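Local structure of putative uncharacterized protein (Streptococcus mutans, 3L7N) at residues F5-H8 against A13-A16; G54-S59 against P66-Q71; K110-N115 against P163-K168; K125-L130 against Q154-S159; K172-Q177 against Y226-R231. The protein is of unknown detailed function but probably acts as a class I glutamine amidotransferase, releasing ammonia from glutamine for transfer to another substrate. One frame throughout, in Å; residues are numbered along the deposited sequence.

Interaction 1 (F5-H8 against A13-A16); sequences FILH and APGA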
# COMPACT_ATOMS: atom_id res chain seq x y z
N PHE A 5 -0.72 8.44 -9.61
CA PHE A 5 -1.45 7.51 -8.73
C PHE A 5 -2.38 6.62 -9.48
O PHE A 5 -3.11 7.08 -10.40
CB PHE A 5 -2.30 8.27 -7.76
CG PHE A 5 -1.54 8.91 -6.65
CD1 PHE A 5 -1.38 8.25 -5.41
CD2 PHE A 5 -1.00 10.17 -6.80
CE1 PHE A 5 -0.64 8.83 -4.38
CE2 PHE A 5 -0.25 10.75 -5.76
CZ PHE A 5 -0.10 10.06 -4.54
N ILE A 6 -2.45 5.36 -9.08
CA ILE A 6 -3.47 4.46 -9.60
C ILE A 6 -4.44 4.14 -8.47
O ILE A 6 -4.01 3.71 -7.40
CB ILE A 6 -2.84 3.11 -10.15
CG1 ILE A 6 -1.73 3.37 -11.12
CG2 ILE A 6 -3.90 2.22 -10.73
CD1 ILE A 6 -2.18 3.81 -12.36
N LEU A 7 -5.71 4.43 -8.65
CA LEU A 7 -6.65 4.31 -7.55
C LEU A 7 -7.79 3.36 -7.93
O LEU A 7 -8.20 3.32 -9.07
CB LEU A 7 -7.18 5.66 -7.17
CG LEU A 7 -6.21 6.79 -6.84
CD1 LEU A 7 -7.02 7.96 -6.50
CD2 LEU A 7 -5.32 6.45 -5.72
N HIS A 8 -8.23 2.53 -6.99
CA HIS A 8 -9.04 1.39 -7.34
C HIS A 8 -10.40 1.45 -6.64
O HIS A 8 -11.23 0.57 -6.82
CB HIS A 8 -8.35 0.06 -6.90
CG HIS A 8 -6.98 -0.15 -7.46
ND1 HIS A 8 -5.84 -0.06 -6.67
CD2 HIS A 8 -6.56 -0.66 -8.65
CE1 HIS A 8 -4.78 -0.38 -7.39
NE2 HIS A 8 -5.19 -0.75 -8.60
N ALA A 13 -8.10 5.65 -0.67
CA ALA A 13 -7.60 6.97 -1.04
C ALA A 13 -6.09 7.08 -0.90
O ALA A 13 -5.51 6.51 0.00
CB ALA A 13 -8.26 8.01 -0.19
N PRO A 14 -5.47 7.94 -1.69
CA PRO A 14 -4.05 8.13 -1.52
C PRO A 14 -3.64 8.67 -0.09
O PRO A 14 -2.41 8.68 0.27
CB PRO A 14 -3.70 9.16 -2.59
CG PRO A 14 -4.97 9.84 -2.90
CD PRO A 14 -6.05 8.91 -2.63
N GLY A 15 -4.63 9.17 0.67
CA GLY A 15 -4.35 10.00 1.90
C GLY A 15 -2.98 10.72 2.01
O GLY A 15 -2.64 11.58 1.19
N ALA A 16 -2.20 10.37 3.00
CA ALA A 16 -0.96 11.08 3.22
C ALA A 16 0.04 11.00 2.09
O ALA A 16 0.94 11.80 2.05
CB ALA A 16 -0.33 10.63 4.49

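Interaction 2 (G54-S59 against P66-Q71); sequences GPQSPS and PYYDAQ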
# COMPACT_ATOMS: atom_id res chain seq x y z
N GLY A 54 -7.22 -1.63 -2.70
CA GLY A 54 -8.43 -1.88 -3.38
C GLY A 54 -9.17 -3.10 -2.87
O GLY A 54 -8.57 -4.05 -2.43
N PRO A 55 -10.47 -3.09 -2.98
CA PRO A 55 -11.23 -4.28 -2.62
C PRO A 55 -10.91 -5.54 -3.54
O PRO A 55 -11.32 -6.63 -3.21
CB PRO A 55 -12.69 -3.84 -2.84
CG PRO A 55 -12.61 -2.92 -4.00
CD PRO A 55 -11.28 -2.15 -3.82
N GLN A 56 -10.31 -5.34 -4.73
CA GLN A 56 -10.01 -6.49 -5.63
C GLN A 56 -8.81 -7.26 -5.11
O GLN A 56 -8.07 -6.78 -4.18
CB GLN A 56 -9.70 -6.01 -7.05
CG GLN A 56 -10.71 -5.07 -7.65
CD GLN A 56 -10.50 -3.58 -7.22
OE1 GLN A 56 -9.73 -3.26 -6.29
NE2 GLN A 56 -11.20 -2.70 -7.87
N SER A 57 -8.61 -8.43 -5.68
CA SER A 57 -7.36 -9.18 -5.51
C SER A 57 -6.60 -9.05 -6.83
O SER A 57 -7.21 -8.65 -7.87
CB SER A 57 -7.67 -10.67 -5.21
OG SER A 57 -7.93 -11.40 -6.43
N PRO A 58 -5.27 -9.47 -6.86
CA PRO A 58 -4.58 -9.43 -8.16
C PRO A 58 -5.17 -10.41 -9.13
O PRO A 58 -4.77 -10.45 -10.26
CB PRO A 58 -3.17 -9.81 -7.82
CG PRO A 58 -3.02 -9.45 -6.45
CD PRO A 58 -4.32 -9.65 -5.76
N SER A 59 -6.11 -11.22 -8.70
CA SER A 59 -6.69 -12.18 -9.64
C SER A 59 -8.15 -12.00 -9.89
O SER A 59 -8.70 -12.70 -10.70
CB SER A 59 -6.40 -13.63 -9.23
OG SER A 59 -6.99 -13.90 -7.98
N PRO A 66 -15.97 -4.68 -13.64
CA PRO A 66 -15.85 -4.67 -15.08
C PRO A 66 -14.76 -3.68 -15.61
O PRO A 66 -14.41 -3.72 -16.85
CB PRO A 66 -17.21 -4.24 -15.53
CG PRO A 66 -18.07 -4.64 -14.51
CD PRO A 66 -17.35 -4.62 -13.23
N TYR A 67 -14.24 -2.81 -14.69
CA TYR A 67 -13.26 -1.70 -15.06
C TYR A 67 -11.84 -2.07 -14.71
O TYR A 67 -10.90 -1.35 -15.03
CB TYR A 67 -13.62 -0.43 -14.31
CG TYR A 67 -13.69 -0.65 -12.78
CD1 TYR A 67 -12.52 -0.70 -12.01
CD2 TYR A 67 -14.92 -0.90 -12.12
CE1 TYR A 67 -12.56 -0.95 -10.65
CE2 TYR A 67 -14.97 -1.12 -10.76
CZ TYR A 67 -13.76 -1.16 -10.04
OH TYR A 67 -13.77 -1.40 -8.70
N TYR A 68 -11.70 -3.16 -14.00
CA TYR A 68 -10.44 -3.55 -13.40
C TYR A 68 -9.74 -4.51 -14.28
O TYR A 68 -10.29 -5.50 -14.64
CB TYR A 68 -10.76 -4.24 -12.11
CG TYR A 68 -9.60 -4.80 -11.40
CD1 TYR A 68 -9.51 -6.15 -11.16
CD2 TYR A 68 -8.60 -3.97 -10.90
CE1 TYR A 68 -8.47 -6.65 -10.47
CE2 TYR A 68 -7.58 -4.46 -10.21
CZ TYR A 68 -7.50 -5.79 -9.98
OH TYR A 68 -6.44 -6.29 -9.27
N ASP A 69 -8.49 -4.24 -14.59
CA ASP A 69 -7.68 -5.12 -15.47
C ASP A 69 -6.31 -5.37 -14.80
O ASP A 69 -5.38 -4.58 -14.96
CB ASP A 69 -7.53 -4.47 -16.83
CG ASP A 69 -6.83 -5.34 -17.85
OD1 ASP A 69 -6.20 -6.35 -17.48
OD2 ASP A 69 -6.89 -4.98 -19.05
N ALA A 70 -6.24 -6.41 -13.96
CA ALA A 70 -5.06 -6.67 -13.15
C ALA A 70 -3.87 -6.91 -14.04
O ALA A 70 -2.78 -6.46 -13.77
CB ALA A 70 -5.27 -7.80 -12.32
N GLN A 71 -4.11 -7.58 -15.17
CA GLN A 71 -3.06 -7.82 -16.15
C GLN A 71 -2.40 -6.52 -16.62
O GLN A 71 -1.18 -6.43 -16.70
CB GLN A 71 -3.61 -8.59 -17.34
CG GLN A 71 -2.93 -9.93 -17.58
CD GLN A 71 -1.61 -10.05 -16.86
OE1 GLN A 71 -0.58 -9.54 -17.32
NE2 GLN A 71 -1.61 -10.73 -15.72

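Interaction 3 (K110-N115 against P163-K168); sequences KKEIGN and PRQIIK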
# COMPACT_ATOMS: atom_id res chain seq x y z
N LYS A 110 -2.72 -14.18 9.69
CA LYS A 110 -3.85 -13.51 10.33
C LYS A 110 -4.34 -12.23 9.53
O LYS A 110 -3.50 -11.40 9.04
CB LYS A 110 -3.51 -13.19 11.79
CG LYS A 110 -3.73 -14.41 12.77
CD LYS A 110 -5.10 -15.23 12.42
CE LYS A 110 -5.64 -16.11 13.66
NZ LYS A 110 -6.92 -15.49 14.31
N LYS A 111 -5.64 -12.09 9.37
CA LYS A 111 -6.20 -10.83 8.85
C LYS A 111 -6.11 -9.70 9.86
O LYS A 111 -6.16 -9.92 11.05
CB LYS A 111 -7.60 -11.02 8.32
CG LYS A 111 -8.70 -10.47 9.13
CD LYS A 111 -10.02 -11.06 8.60
CE LYS A 111 -10.95 -9.98 8.13
NZ LYS A 111 -11.87 -10.47 7.01
N GLU A 112 -5.87 -8.50 9.37
CA GLU A 112 -5.52 -7.38 10.25
C GLU A 112 -6.24 -6.09 9.83
O GLU A 112 -6.16 -5.65 8.67
CB GLU A 112 -4.02 -7.16 10.28
CG GLU A 112 -3.21 -8.30 10.81
CD GLU A 112 -1.68 -8.06 10.63
OE1 GLU A 112 -0.89 -8.17 11.64
OE2 GLU A 112 -1.27 -7.67 9.50
N ILE A 113 -6.93 -5.48 10.78
CA ILE A 113 -7.78 -4.32 10.53
C ILE A 113 -7.68 -3.43 11.75
O ILE A 113 -8.29 -3.70 12.74
CB ILE A 113 -9.26 -4.75 10.36
CG1 ILE A 113 -9.44 -5.62 9.11
CG2 ILE A 113 -10.13 -3.57 10.37
CD1 ILE A 113 -10.88 -5.83 8.73
N GLY A 114 -6.85 -2.43 11.70
CA GLY A 114 -6.69 -1.59 12.81
C GLY A 114 -5.32 -1.13 12.90
O GLY A 114 -4.59 -1.27 11.98
N ASN A 115 -4.94 -0.58 14.03
CA ASN A 115 -3.59 -0.05 14.17
C ASN A 115 -2.71 -0.94 15.03
O ASN A 115 -2.92 -1.06 16.22
CB ASN A 115 -3.61 1.39 14.67
CG ASN A 115 -4.42 2.30 13.79
OD1 ASN A 115 -5.44 2.79 14.20
ND2 ASN A 115 -3.98 2.48 12.55
N PRO A 163 3.77 -11.70 7.97
CA PRO A 163 5.25 -11.73 7.87
C PRO A 163 5.82 -10.88 6.71
O PRO A 163 7.04 -10.87 6.49
CB PRO A 163 5.55 -13.20 7.63
CG PRO A 163 4.27 -13.77 7.03
CD PRO A 163 3.15 -12.97 7.54
N ARG A 164 4.97 -10.16 6.00
CA ARG A 164 5.40 -9.39 4.84
C ARG A 164 4.76 -7.93 4.82
O ARG A 164 3.78 -7.68 4.10
CB ARG A 164 5.04 -10.17 3.57
CG ARG A 164 5.91 -11.37 3.33
CD ARG A 164 5.36 -12.26 2.31
NE ARG A 164 6.17 -13.43 2.22
CZ ARG A 164 6.06 -14.40 1.30
NH1 ARG A 164 5.18 -14.33 0.30
NH2 ARG A 164 6.87 -15.44 1.38
N GLN A 165 5.25 -7.03 5.64
CA GLN A 165 4.57 -5.80 5.78
C GLN A 165 5.13 -4.79 4.81
O GLN A 165 4.40 -4.04 4.20
CB GLN A 165 4.64 -5.27 7.23
CG GLN A 165 3.70 -5.87 8.17
CD GLN A 165 2.24 -5.78 7.73
OE1 GLN A 165 1.93 -5.15 6.74
NE2 GLN A 165 1.35 -6.45 8.49
N ILE A 166 6.45 -4.76 4.70
CA ILE A 166 7.12 -3.87 3.82
C ILE A 166 8.15 -4.71 3.07
O ILE A 166 8.74 -5.64 3.66
CB ILE A 166 7.85 -2.87 4.57
CG1 ILE A 166 6.90 -1.97 5.35
CG2 ILE A 166 8.70 -2.07 3.66
CD1 ILE A 166 7.62 -0.87 6.13
N ILE A 167 8.30 -4.47 1.74
CA ILE A 167 9.15 -5.33 0.89
C ILE A 167 9.91 -4.45 -0.07
O ILE A 167 9.37 -3.48 -0.57
CB ILE A 167 8.34 -6.35 0.10
CG1 ILE A 167 7.61 -7.29 1.02
CG2 ILE A 167 9.25 -7.14 -0.94
CD1 ILE A 167 6.71 -8.26 0.25
N LYS A 168 11.19 -4.74 -0.27
CA LYS A 168 11.92 -4.05 -1.23
C LYS A 168 12.15 -4.97 -2.36
O LYS A 168 12.91 -5.97 -2.23
CB LYS A 168 13.20 -3.59 -0.70
CG LYS A 168 14.08 -2.91 -1.76
CD LYS A 168 15.45 -2.55 -1.17
CE LYS A 168 16.32 -1.78 -2.12
NZ LYS A 168 16.97 -0.59 -1.35

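Interaction 4 (K125-L130 against Q154-S159); sequences KMDSYL and QVLAIS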
# COMPACT_ATOMS: atom_id res chain seq x y z
N LYS A 125 16.34 -2.83 9.25
CA LYS A 125 17.19 -1.98 10.06
C LYS A 125 18.39 -1.52 9.26
O LYS A 125 19.10 -0.63 9.66
CB LYS A 125 17.65 -2.75 11.28
CG LYS A 125 16.74 -2.70 12.46
CD LYS A 125 16.61 -4.07 13.06
CE LYS A 125 16.04 -4.04 14.44
NZ LYS A 125 17.01 -4.29 15.56
N MET A 126 18.61 -2.11 8.12
CA MET A 126 19.75 -1.71 7.33
C MET A 126 19.35 -0.82 6.19
O MET A 126 20.20 -0.27 5.51
CB MET A 126 20.47 -2.95 6.79
CG MET A 126 21.26 -3.77 7.79
SD MET A 126 22.38 -2.84 8.80
CE MET A 126 23.64 -2.47 7.63
N ASP A 127 18.05 -0.67 5.95
CA ASP A 127 17.56 0.21 4.83
C ASP A 127 17.63 1.70 5.14
O ASP A 127 16.96 2.19 6.04
CB ASP A 127 16.15 -0.15 4.40
CG ASP A 127 15.85 0.29 2.97
OD1 ASP A 127 16.32 1.37 2.55
OD2 ASP A 127 15.17 -0.44 2.26
N SER A 128 18.45 2.39 4.37
CA SER A 128 18.58 3.82 4.44
C SER A 128 17.25 4.61 4.54
O SER A 128 17.11 5.50 5.34
CB SER A 128 19.31 4.27 3.22
OG SER A 128 19.86 5.52 3.44
N TYR A 129 16.28 4.24 3.68
CA TYR A 129 15.00 4.95 3.53
C TYR A 129 14.09 4.75 4.75
O TYR A 129 13.08 5.40 4.88
CB TYR A 129 14.28 4.47 2.20
CG TYR A 129 15.14 4.69 0.91
CD1 TYR A 129 16.23 5.57 0.91
CD2 TYR A 129 14.83 4.02 -0.29
CE1 TYR A 129 16.99 5.79 -0.24
CE2 TYR A 129 15.61 4.21 -1.46
CZ TYR A 129 16.68 5.11 -1.42
OH TYR A 129 17.44 5.33 -2.58
N LEU A 130 14.48 3.86 5.65
CA LEU A 130 13.70 3.64 6.90
C LEU A 130 14.40 4.15 8.17
O LEU A 130 13.96 3.86 9.27
CB LEU A 130 13.32 2.15 7.08
CG LEU A 130 12.59 1.47 5.93
CD1 LEU A 130 12.40 -0.10 6.15
CD2 LEU A 130 11.29 2.13 5.72
N GLN A 154 13.38 -8.41 -0.66
CA GLN A 154 13.64 -8.49 0.81
C GLN A 154 12.43 -8.07 1.63
O GLN A 154 11.76 -7.13 1.28
CB GLN A 154 14.80 -7.62 1.18
CG GLN A 154 16.10 -8.13 0.63
CD GLN A 154 17.07 -7.04 0.40
OE1 GLN A 154 17.15 -6.50 -0.70
NE2 GLN A 154 17.80 -6.67 1.44
N VAL A 155 12.17 -8.76 2.74
CA VAL A 155 11.20 -8.28 3.72
C VAL A 155 11.87 -7.26 4.72
O VAL A 155 12.88 -7.59 5.41
CB VAL A 155 10.57 -9.42 4.50
CG1 VAL A 155 9.60 -8.89 5.53
CG2 VAL A 155 9.90 -10.45 3.54
N LEU A 156 11.35 -6.03 4.76
CA LEU A 156 11.88 -5.06 5.65
C LEU A 156 11.06 -4.95 6.96
O LEU A 156 11.55 -4.40 7.94
CB LEU A 156 12.08 -3.71 4.96
CG LEU A 156 12.70 -3.83 3.56
CD1 LEU A 156 12.86 -2.47 2.90
CD2 LEU A 156 14.01 -4.52 3.58
N ALA A 157 9.89 -5.55 7.01
CA ALA A 157 9.12 -5.45 8.23
C ALA A 157 8.05 -6.41 8.31
O ALA A 157 7.49 -6.82 7.28
CB ALA A 157 8.60 -4.12 8.40
N ILE A 158 7.72 -6.83 9.55
CA ILE A 158 6.66 -7.81 9.79
C ILE A 158 5.77 -7.31 10.87
O ILE A 158 6.12 -6.37 11.60
CB ILE A 158 7.22 -9.19 10.19
CG1 ILE A 158 7.82 -9.15 11.64
CG2 ILE A 158 8.28 -9.63 9.23
CD1 ILE A 158 7.64 -10.51 12.41
N SER A 159 4.59 -7.86 10.94
CA SER A 159 3.77 -7.70 12.09
C SER A 159 3.62 -9.11 12.76
O SER A 159 4.12 -10.15 12.22
CB SER A 159 2.42 -7.15 11.68
OG SER A 159 1.63 -8.14 11.00

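Interaction 5 (K172-Q177 against Y226-R231); sequences KQYAFQ and YSFLDR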
# COMPACT_ATOMS: atom_id res chain seq x y z
N LYS A 172 14.55 1.14 -6.02
CA LYS A 172 13.66 2.27 -5.77
C LYS A 172 12.20 1.86 -5.88
O LYS A 172 11.37 2.66 -6.19
CB LYS A 172 14.00 3.44 -6.73
CG LYS A 172 15.38 4.03 -6.42
CD LYS A 172 15.43 5.49 -6.63
CE LYS A 172 15.93 6.18 -5.36
NZ LYS A 172 16.07 7.67 -5.56
N GLN A 173 11.93 0.59 -5.63
CA GLN A 173 10.62 0.00 -5.87
C GLN A 173 10.22 -0.75 -4.62
O GLN A 173 10.76 -1.83 -4.35
CB GLN A 173 10.66 -0.98 -7.06
CG GLN A 173 10.89 -0.37 -8.45
CD GLN A 173 12.34 0.04 -8.69
OE1 GLN A 173 13.24 -0.46 -8.04
NE2 GLN A 173 12.54 1.02 -9.53
N TYR A 174 9.29 -0.15 -3.83
CA TYR A 174 8.94 -0.61 -2.45
C TYR A 174 7.48 -0.95 -2.40
O TYR A 174 6.72 -0.47 -3.20
CB TYR A 174 9.22 0.49 -1.47
CG TYR A 174 10.63 0.57 -1.08
CD1 TYR A 174 11.07 0.13 0.20
CD2 TYR A 174 11.60 1.04 -2.00
CE1 TYR A 174 12.47 0.20 0.56
CE2 TYR A 174 13.00 1.09 -1.65
CZ TYR A 174 13.40 0.67 -0.38
OH TYR A 174 14.71 0.73 -0.08
N ALA A 175 7.08 -1.78 -1.45
CA ALA A 175 5.68 -2.18 -1.31
C ALA A 175 5.32 -2.16 0.15
O ALA A 175 6.10 -2.55 0.95
CB ALA A 175 5.49 -3.50 -1.86
N PHE A 176 4.16 -1.60 0.49
CA PHE A 176 3.67 -1.59 1.87
C PHE A 176 2.39 -2.35 1.88
O PHE A 176 1.43 -1.97 1.19
CB PHE A 176 3.41 -0.15 2.34
CG PHE A 176 4.67 0.66 2.54
CD1 PHE A 176 5.12 0.96 3.79
CD2 PHE A 176 5.39 1.12 1.46
CE1 PHE A 176 6.33 1.78 3.98
CE2 PHE A 176 6.59 1.90 1.64
CZ PHE A 176 7.04 2.21 2.90
N GLN A 177 2.35 -3.44 2.60
CA GLN A 177 1.10 -4.13 2.77
C GLN A 177 0.21 -3.35 3.76
O GLN A 177 -1.04 -3.36 3.66
CB GLN A 177 1.34 -5.55 3.24
CG GLN A 177 0.07 -6.36 3.53
CD GLN A 177 -0.90 -6.38 2.36
OE1 GLN A 177 -2.03 -5.85 2.47
NE2 GLN A 177 -0.50 -7.03 1.25
N TYR A 226 6.21 10.24 5.61
CA TYR A 226 6.89 11.37 5.02
C TYR A 226 8.37 11.18 5.01
O TYR A 226 9.03 11.55 4.04
CB TYR A 226 6.54 12.69 5.74
CG TYR A 226 5.09 13.05 5.67
CD1 TYR A 226 4.32 12.65 4.61
CD2 TYR A 226 4.49 13.81 6.66
CE1 TYR A 226 2.91 12.93 4.54
CE2 TYR A 226 3.06 14.12 6.60
CZ TYR A 226 2.31 13.67 5.52
OH TYR A 226 0.93 13.92 5.44
N SER A 227 8.92 10.67 6.11
CA SER A 227 10.42 10.51 6.19
C SER A 227 10.87 9.47 5.16
O SER A 227 11.88 9.69 4.47
CB SER A 227 10.86 10.07 7.57
OG SER A 227 10.18 8.84 7.91
N PHE A 228 10.09 8.37 5.02
CA PHE A 228 10.35 7.39 3.96
C PHE A 228 10.31 8.00 2.52
O PHE A 228 11.31 7.90 1.75
CB PHE A 228 9.44 6.17 4.07
CG PHE A 228 9.50 5.25 2.88
CD1 PHE A 228 10.55 4.29 2.76
CD2 PHE A 228 8.54 5.37 1.82
CE1 PHE A 228 10.63 3.43 1.62
CE2 PHE A 228 8.61 4.52 0.67
CZ PHE A 228 9.67 3.55 0.57
N LEU A 229 9.23 8.72 2.18
CA LEU A 229 9.08 9.27 0.81
C LEU A 229 10.15 10.28 0.52
O LEU A 229 10.76 10.27 -0.58
CB LEU A 229 7.67 9.86 0.57
CG LEU A 229 6.48 8.87 0.74
CD1 LEU A 229 5.13 9.60 1.01
CD2 LEU A 229 6.40 8.02 -0.47
N ASP A 230 10.44 11.13 1.52
CA ASP A 230 11.51 12.08 1.38
C ASP A 230 12.81 11.43 1.09
O ASP A 230 13.58 11.88 0.16
CB ASP A 230 11.62 12.92 2.58
CG ASP A 230 10.65 14.03 2.57
OD1 ASP A 230 10.44 14.66 1.47
OD2 ASP A 230 10.07 14.27 3.60
N ARG A 231 13.09 10.34 1.82
CA ARG A 231 14.38 9.67 1.63
C ARG A 231 14.42 8.88 0.33
O ARG A 231 15.44 8.89 -0.37
CB ARG A 231 14.71 8.81 2.81
CG ARG A 231 15.07 9.59 4.10
CD ARG A 231 15.25 8.59 5.21
NE ARG A 231 15.52 9.17 6.50
CZ ARG A 231 16.73 9.56 6.91
NH1 ARG A 231 17.77 9.53 6.06
NH2 ARG A 231 16.89 10.01 8.16
O HOH W 1 16.71 8.98 -3.19

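Interaction 1 (F5-H8 against A13-A16)
The first torsions of Phe5 and Leu7 are of one kind: in each, CG stands beside the backbone N and anti to the carbonyl carbon (chi1 -75° and -54°). Because the two residues alternate with Ile6 along strand 2-7, their side chains leave the same side of the sheet and reach the single ring of Pro14. Phe5 meets CB of Pro14 with the CD1-CE1 side of its ring, CE1 lying 3.6 Å from Pro14 CB and CD1 3.8 Å from the same atom. Leu7 takes the other end of the pyrrolidine, its fork straddling CD: the CD2 methyl is 4.0 Å from Pro14 CD and the CD1 methyl 4.1 Å from Pro14 CD. Both side chains cross the proline at about a right angle. The contact belongs to the beta-alpha-beta unit formed by strand 2-7, helix 15-23 and strand 27-32, with the proline sitting where the connecting loop runs into the helix. Proline suits that place, since it offers a compact apolar surface and has no amide hydrogen to satisfy beside a hydrophobic sheet. No hydrogen bond spans the two segments, so dispersion and the exclusion of water carry the contact. Around the pair, Phe5 and Leu7 also lie against Met30 of the neighbouring strand 27-32 and against Met52. Ile6, facing the other way, packs on Leu76 of helix 70-82.

Interaction 2 (G54-S59 against P66-Q71)
The loop that follows strand 48-51 and leads toward helix 70-82 folds back on the residues entering that helix, and Gln56 and Tyr68 make the main meeting. The first torsion of Gln56, with CG beside the backbone N (chi1 -51°), sets CG over the Tyr68 face; the bend at chi2 (83°) turns the amide along the ring and toward Tyr67. CG stands 3.7 Å from the Tyr68 ring centroid, almost on the ring normal, a CH-pi contact, while Gln56 CB is 3.7 Å from Tyr68 CZ. The amide is stacked at a shallow tilt to the same ring, and Ala70 N lies over the opposite face. Tyr68 places its hydroxyl at the loop, donating to the carbonyl of Ser57: Tyr68 OH to Ser57 O is 2.8 Å. The donor approaches from above the carbonyl plane. A long tyrosine thus fits twice, its face for the glutamine chain and its hydroxyl for a backbone oxygen. At the other end of Gln56, NE2 comes to the edge of the Tyr67 ring, 3.0 Å from Tyr67 OH, with amide and ring planes nearly perpendicular; NE2 also makes a weak hydrogen bond to His8 O. Ala70 CB lies against Pro58 O. Leu92 of helix 92-100 packs on Gln56, Pro58 and Tyr68. Within the loop, Ser57 OG accepts from Ser59 N at 2.9 Å, an ST turn. The glycine-proline step beginning at Gly54 resembles the GGPxS-like loop of class I glutaminases, which in relatives contributes to the oxyanion hole; a like role here is probable but inferred.

Interaction 3 (K110-N115 against P163-K168)
Gln165 NE2 has two partners: Glu112 OE2, reached across the contact, and the hydroxyl of Ser159. The first bond is weak, with 3.1 Å from Gln165 NE2 to Glu112 OE2 and an N-H...O angle of only 121°, and the position of OE2 is less certain than that of its neighbours. Ser159 OG is the stronger partner, and the same hydroxyl is bonded to Glu112 OE1 and to Cys162 O. Serine therefore works as a short bridge between the two longer side chains. The main chains here are far apart, with 11.1 Å between the CA atoms of Glu112 and Gln165, a gap that two long side chains bridge. They come from opposite directions. Glu112 runs out extended beyond CG, whereas Gln165 is bent at its second torsion (chi2 -55°), a turn that swings its amide toward the acid. Carboxylate and amide end up nearly coplanar, 20° between their planes. Glu112 belongs to strand 106-113, and its side chain packs on His141 and His143 of strand 136-143; Gln165 immediately precedes strand 166-170 and also touches His141. The contact thus links two parts of the mixed sheet of this amidotransferase fold that are not neighbours in it. Glu112 OE1 also receives a weak hydrogen bond from the backbone N of Gly161. Both residues are buried. Their chemistry implies a shared polar network rather than one strong bond: Ser159 and, more weakly, the Gly161 N-H and the Gln165 amide would be expected to offset the buried carboxylate.

Interaction 4 (K125-L130 against Q154-S159)
Leu156 is the centre of this contact, met by Leu130 and by the carboxylate of Asp127. The CD1 methyl of Leu130 lies 3.8 Å from Leu156 CB and 4.0 Å from Leu156 CD1, the two chains crossing obliquely. Asp127 OD2 lies against that same CD1 methyl of Leu156. Asp127 turns its CG anti to the backbone N (chi1 -157°), which brings the carboxylate to the leucine, but its polar work is done elsewhere. OD2 is hydrogen-bonded to the hydroxyl of Tyr174, and OD1 accepts from the backbone two residues on, Tyr129 N to Asp127 OD1 being 3.1 Å. That bond closes an Asx turn; the N-H meets OD1 on its anti side, tilted out of the carboxylate plane. Aspartate suits the position because one short side chain can fix the turn and still reach a tyrosine. The backbone bond from Leu130 N to Asp127 O, 3.0 Å, accompanies the short 3-10 turn at 128-130, and it delivers Leu130 inward while Ser128 stays on the outside. A branched leucine on each side fills the apolar part of the contact. Further out, Leu156 packs on Ile166 and Lys168, and Leu130 on Phe228. The loop between strands 115-120 and 136-143 is thereby held between helix 219-233 and strand 154-158, itself flanked in the sheet by strands 166-170 and 115-120.

Interaction 5 (K172-Q177 against Y226-R231)
Phe228 is an aromatic ring used in two ways: its edge is turned to the face of Tyr174, and one of its own faces receives the edge of Phe176. CE1 of Phe228 stands 3.6 Å above the plane of the Tyr174 ring, toward the rim, and the centroids of those two rings are 5.1 Å apart with planes at 67°. On the face of Phe228, CZ of Phe176 sits over the centre, 3.5 Å above the plane; here the centroids of Phe176 and Phe228 are 4.9 Å apart and the planes meet at 75°. Both pairs are T-shaped, making a three-ring aromatic cluster. Phe228 reaches out from helix 219-233 with CG anti to the backbone N (chi1 170°). Tyr174 and Phe176, two apart on strand 173-176, face it together, and the intervening Ala175 points to the other side. Tyrosine suits its place because its hydroxyl has polar partners beyond the cluster, Lys168 NZ besides Asp127. At the rim a water joins the elements: Lys172 NZ donates to it at 2.8 Å, and it donates to Arg231 O at 3.1 Å. Lys172 NZ is also bonded to Leu232 O, near the end of the helix. Edge-to-face geometry sets the weakly positive C-H rim of one ring against the electron-rich face of the next; dispersion and shape do most of the holding, and electrostatics probably adds orientation.

How the interactions relate
Interactions 1 and 5 are apolar contacts of the core, each laying a helix or its approach on the sheet, the first by aliphatic and ring packing and the second by T-shaped rings; Ala16 O and Tyr226 touch between them. Interaction 2 is only partly buried, mixing a CH-pi contact with a tyrosine-to-carbonyl bond, and meets interaction 1 through His8. Interactions 4, 3 and 5 each take one of three strands that lie side by side, 154-158, 166-170 and 173-176. Interaction 3 is buried but polar, whereas interaction 4 is mainly leucine packing with an aspartate at its border. That aspartate bonds to Tyr174 of interaction 5, and Ser159 ties 4 to 3.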